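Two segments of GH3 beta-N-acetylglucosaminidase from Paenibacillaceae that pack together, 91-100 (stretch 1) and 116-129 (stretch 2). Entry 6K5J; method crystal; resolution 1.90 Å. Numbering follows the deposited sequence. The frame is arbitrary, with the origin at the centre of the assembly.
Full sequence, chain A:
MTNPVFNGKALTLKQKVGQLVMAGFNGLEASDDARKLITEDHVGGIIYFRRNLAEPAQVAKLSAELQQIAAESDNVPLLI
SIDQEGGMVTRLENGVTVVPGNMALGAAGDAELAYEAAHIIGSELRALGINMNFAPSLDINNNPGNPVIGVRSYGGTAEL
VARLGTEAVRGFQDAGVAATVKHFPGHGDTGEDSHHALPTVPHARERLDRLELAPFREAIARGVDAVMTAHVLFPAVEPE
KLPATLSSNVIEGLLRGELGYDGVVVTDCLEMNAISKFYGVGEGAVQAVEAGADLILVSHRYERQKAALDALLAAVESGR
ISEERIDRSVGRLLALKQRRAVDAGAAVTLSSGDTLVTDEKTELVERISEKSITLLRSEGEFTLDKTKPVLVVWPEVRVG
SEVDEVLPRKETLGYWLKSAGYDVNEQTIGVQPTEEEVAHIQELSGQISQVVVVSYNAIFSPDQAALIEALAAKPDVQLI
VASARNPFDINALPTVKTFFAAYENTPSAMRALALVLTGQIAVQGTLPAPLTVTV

Stretch 1 91-100: RLENGVTVVP
Stretch 2 (116-129) EAAHIIGSELRALG

A single buried carboxylate, that of Glu-124, ties an irregular segment to a helix at three points. Its OE1 accepts a hydrogen bond from Thr-97 N (2.9 Å, N-H...O angle 154°), its OE2 accepts one from Thr-97 OG1 (2.6 Å), and a water donates both to Glu-124 OE1 (2.6 Å) and to Thr-97 O (2.7 Å). The backbone amide, hydroxyl and carbonyl of one threonine are thus all engaged, directly or through water. Glu-124 reaches them with chi1 -59° (m), chi2 -173° (t) and chi3 -17°; Thr-97 turns its hydroxyl to the acid with chi1 -52° (m). OE2 is also hydrogen-bonded elsewhere in the structure, which helps explain how a carboxylate can be accommodated in a buried site.

Stretch 2 is already helical at Glu-116, in a helix that begins earlier in the chain, with i to i+4 bonds such as Glu-124 N to Ile-120 O (3.0 Å). Near its end, Leu-128 N lies 2.8 Å from Leu-125 O and makes a weak bond to Glu-124 O (3.3 Å). Gly-129 follows at phi/psi 81/8, where a CB would be jammed against the preceding carbonyl.

Stretch 1 has no regular helix or strand. A type II turn from Glu-93 to Val-96 places Gly-95 at phi/psi 81/8, a positive phi that favours glycine; its closing bond, Val-96 N to Glu-93 O, is weak at 3.5 Å. Val-96 through Val-99 are then extended, with phi/psi -132/163, -71/131, -86/112 and -99/143. The two stretches run antiparallel: Val-96 CA is 6.9 Å from Glu-124 CA, and Val-99 CA is 6.0 Å from Ala-117 CA.

Beyond the carboxylate, the contact is apolar. Val-99 (chi1 164°, t) contributes the largest covered area, 78 of the 371 Å² buried in total. Its CG1 approaches Ala-117 CB at 3.4 Å, where the small alanine permits close backbone approach, while its CG2 lies 3.7 Å from Ile-120 CG2 and 3.8 Å from Ile-121 CG1. Both isoleucines are mt; the CA-to-CB bond of Ile-120 points toward stretch 1, that of Ile-121 sideways, though its end comes nearer. Thr-97 CB adds a 3.8 Å contact to Ile-120 CG2, so the threonine serves both polar and apolar neighbours.

At the other end, Leu-92 (tp) and Leu-128 (mt) meet CD2 to CD1 at 3.7 Å. Val-96 (m) sets its CB 3.3 Å from Glu-124 OE1, flanking the carboxylate. Val-98 (t) points away and makes no contact with the helix.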

# COMPACT_ATOMS: atom_id res chain seq x y z
N ARG A 91 4.83 -2.76 -6.11
CA ARG A 91 6.27 -2.86 -6.35
C ARG A 91 6.61 -3.47 -7.69
O ARG A 91 7.75 -3.34 -8.14
CB ARG A 91 6.94 -3.71 -5.26
CG ARG A 91 6.63 -3.26 -3.87
CD ARG A 91 7.18 -1.88 -3.62
NE ARG A 91 7.11 -1.59 -2.20
CZ ARG A 91 6.92 -0.38 -1.68
NH1 ARG A 91 6.78 0.69 -2.46
NH2 ARG A 91 6.85 -0.26 -0.37
N LEU A 92 5.65 -4.13 -8.33
CA LEU A 92 5.82 -4.73 -9.64
C LEU A 92 4.57 -4.46 -10.46
O LEU A 92 3.47 -4.79 -10.03
CB LEU A 92 6.07 -6.25 -9.53
CG LEU A 92 6.16 -6.97 -10.88
CD1 LEU A 92 7.37 -6.49 -11.69
CD2 LEU A 92 6.21 -8.48 -10.66
N GLU A 93 4.76 -3.85 -11.64
CA GLU A 93 3.70 -3.74 -12.63
C GLU A 93 4.04 -4.41 -13.95
O GLU A 93 3.12 -4.70 -14.72
CB GLU A 93 3.35 -2.26 -12.88
CG GLU A 93 3.08 -1.46 -11.61
CD GLU A 93 4.36 -1.06 -10.89
OE1 GLU A 93 4.39 -1.13 -9.64
OE2 GLU A 93 5.35 -0.70 -11.56
N ASN A 94 5.31 -4.67 -14.23
CA ASN A 94 5.70 -5.27 -15.50
C ASN A 94 5.28 -6.74 -15.52
O ASN A 94 5.74 -7.52 -14.69
CB ASN A 94 7.20 -5.15 -15.70
CG ASN A 94 7.64 -5.67 -17.06
OD1 ASN A 94 6.99 -5.42 -18.07
ND2 ASN A 94 8.74 -6.40 -17.09
N GLY A 95 4.40 -7.10 -16.46
CA GLY A 95 4.01 -8.49 -16.60
C GLY A 95 2.95 -8.98 -15.63
O GLY A 95 2.69 -10.19 -15.59
N VAL A 96 2.35 -8.10 -14.84
CA VAL A 96 1.28 -8.46 -13.93
C VAL A 96 0.14 -7.47 -14.11
O VAL A 96 0.31 -6.40 -14.70
CB VAL A 96 1.73 -8.50 -12.45
CG1 VAL A 96 2.92 -9.44 -12.29
CG2 VAL A 96 2.09 -7.10 -11.96
N THR A 97 -1.03 -7.85 -13.61
CA THR A 97 -2.21 -6.99 -13.68
C THR A 97 -2.04 -5.83 -12.71
O THR A 97 -1.73 -6.03 -11.54
CB THR A 97 -3.46 -7.78 -13.31
OG1 THR A 97 -3.53 -8.96 -14.10
CG2 THR A 97 -4.72 -6.95 -13.52
N VAL A 98 -2.29 -4.61 -13.19
CA VAL A 98 -2.35 -3.45 -12.31
C VAL A 98 -3.78 -3.39 -11.77
O VAL A 98 -4.73 -3.16 -12.52
CB VAL A 98 -1.95 -2.16 -13.03
CG1 VAL A 98 -2.04 -0.96 -12.08
CG2 VAL A 98 -0.54 -2.29 -13.56
N VAL A 99 -3.94 -3.64 -10.48
CA VAL A 99 -5.24 -3.83 -9.86
C VAL A 99 -5.63 -2.51 -9.19
O VAL A 99 -4.74 -1.83 -8.65
CB VAL A 99 -5.16 -5.00 -8.86
CG1 VAL A 99 -6.31 -5.01 -7.92
CG2 VAL A 99 -5.04 -6.33 -9.64
N PRO A 100 -6.90 -2.11 -9.20
CA PRO A 100 -7.30 -0.89 -8.47
C PRO A 100 -6.96 -0.97 -6.99
O PRO A 100 -6.99 -2.05 -6.38
CB PRO A 100 -8.81 -0.83 -8.68
CG PRO A 100 -9.05 -1.59 -9.93
CD PRO A 100 -8.03 -2.70 -9.92
N GLU A 116 -12.19 -9.87 -5.60
CA GLU A 116 -11.62 -10.24 -6.89
C GLU A 116 -10.30 -9.51 -7.14
O GLU A 116 -9.36 -10.10 -7.67
CB GLU A 116 -12.61 -9.97 -8.02
CG GLU A 116 -13.96 -10.60 -7.75
CD GLU A 116 -14.89 -10.54 -8.92
OE1 GLU A 116 -14.91 -9.50 -9.61
OE2 GLU A 116 -15.62 -11.54 -9.13
N ALA A 117 -10.22 -8.24 -6.75
CA ALA A 117 -8.97 -7.50 -6.89
C ALA A 117 -7.85 -8.17 -6.10
O ALA A 117 -6.75 -8.39 -6.62
CB ALA A 117 -9.18 -6.06 -6.43
N ALA A 118 -8.13 -8.54 -4.85
CA ALA A 118 -7.11 -9.17 -4.02
C ALA A 118 -6.77 -10.56 -4.53
O ALA A 118 -5.61 -10.99 -4.44
CB ALA A 118 -7.60 -9.24 -2.57
N HIS A 119 -7.76 -11.28 -5.07
CA HIS A 119 -7.48 -12.62 -5.57
C HIS A 119 -6.60 -12.58 -6.81
O HIS A 119 -5.75 -13.45 -7.00
CB HIS A 119 -8.78 -13.37 -5.85
CG HIS A 119 -8.57 -14.83 -6.13
ND1 HIS A 119 -8.27 -15.74 -5.14
CD2 HIS A 119 -8.62 -15.53 -7.29
CE1 HIS A 119 -8.15 -16.94 -5.67
NE2 HIS A 119 -8.36 -16.85 -6.97
N ILE A 120 -6.78 -11.58 -7.67
CA ILE A 120 -5.86 -11.42 -8.80
C ILE A 120 -4.45 -11.14 -8.30
O ILE A 120 -3.48 -11.78 -8.73
CB ILE A 120 -6.35 -10.31 -9.75
CG1 ILE A 120 -7.57 -10.77 -10.55
CG2 ILE A 120 -5.22 -9.91 -10.69
CD1 ILE A 120 -8.23 -9.61 -11.30
N ILE A 121 -4.31 -10.16 -7.40
CA ILE A 121 -2.99 -9.87 -6.85
C ILE A 121 -2.37 -11.12 -6.25
O ILE A 121 -1.20 -11.45 -6.50
CB ILE A 121 -3.06 -8.75 -5.79
CG1 ILE A 121 -3.34 -7.38 -6.43
CG2 ILE A 121 -1.74 -8.69 -4.98
CD1 ILE A 121 -3.73 -6.28 -5.41
N GLY A 122 -3.14 -11.83 -5.42
CA GLY A 122 -2.59 -12.98 -4.71
C GLY A 122 -2.26 -14.14 -5.63
O GLY A 122 -1.26 -14.84 -5.42
N SER A 123 -3.09 -14.36 -6.65
CA SER A 123 -2.82 -15.42 -7.62
C SER A 123 -1.52 -15.16 -8.35
O SER A 123 -0.71 -16.07 -8.56
CB SER A 123 -3.96 -15.52 -8.63
OG SER A 123 -5.09 -16.13 -8.04
N GLU A 124 -1.32 -13.92 -8.77
CA GLU A 124 -0.11 -13.58 -9.50
C GLU A 124 1.11 -13.60 -8.58
O GLU A 124 2.17 -14.09 -8.97
CB GLU A 124 -0.31 -12.23 -10.19
CG GLU A 124 -1.51 -12.28 -11.16
CD GLU A 124 -1.69 -11.03 -12.02
OE1 GLU A 124 -1.10 -9.99 -11.69
OE2 GLU A 124 -2.44 -11.09 -13.02
N LEU A 125 0.97 -13.12 -7.34
CA LEU A 125 2.10 -13.19 -6.41
C LEU A 125 2.51 -14.63 -6.17
O LEU A 125 3.71 -14.96 -6.21
CB LEU A 125 1.75 -12.51 -5.09
CG LEU A 125 1.61 -10.98 -5.05
CD1 LEU A 125 1.27 -10.51 -3.63
CD2 LEU A 125 2.85 -10.28 -5.59
N ARG A 126 1.54 -15.51 -5.91
CA ARG A 126 1.87 -16.90 -5.61
C ARG A 126 2.56 -17.57 -6.79
O ARG A 126 3.48 -18.38 -6.61
CB ARG A 126 0.60 -17.66 -5.21
CG ARG A 126 0.86 -19.02 -4.54
CD ARG A 126 1.70 -18.87 -3.26
NE ARG A 126 2.46 -20.08 -2.96
CZ ARG A 126 2.32 -20.81 -1.86
NH1 ARG A 126 1.47 -20.45 -0.91
NH2 ARG A 126 3.05 -21.91 -1.69
N ALA A 127 2.14 -17.23 -8.01
CA ALA A 127 2.81 -17.74 -9.20
C ALA A 127 4.26 -17.29 -9.27
O ALA A 127 5.08 -17.95 -9.93
CB ALA A 127 2.07 -17.29 -10.46
N LEU A 128 4.62 -16.21 -8.58
CA LEU A 128 6.00 -15.73 -8.54
C LEU A 128 6.76 -16.24 -7.33
O LEU A 128 7.89 -15.79 -7.08
CB LEU A 128 6.03 -14.20 -8.57
CG LEU A 128 5.28 -13.54 -9.73
CD1 LEU A 128 5.51 -12.03 -9.70
CD2 LEU A 128 5.70 -14.10 -11.07
N GLY A 129 6.19 -17.17 -6.55
CA GLY A 129 6.85 -17.66 -5.36
C GLY A 129 6.72 -16.76 -4.15
O GLY A 129 7.37 -17.00 -3.13
O HOH W 1 -1.42 -8.14 -9.85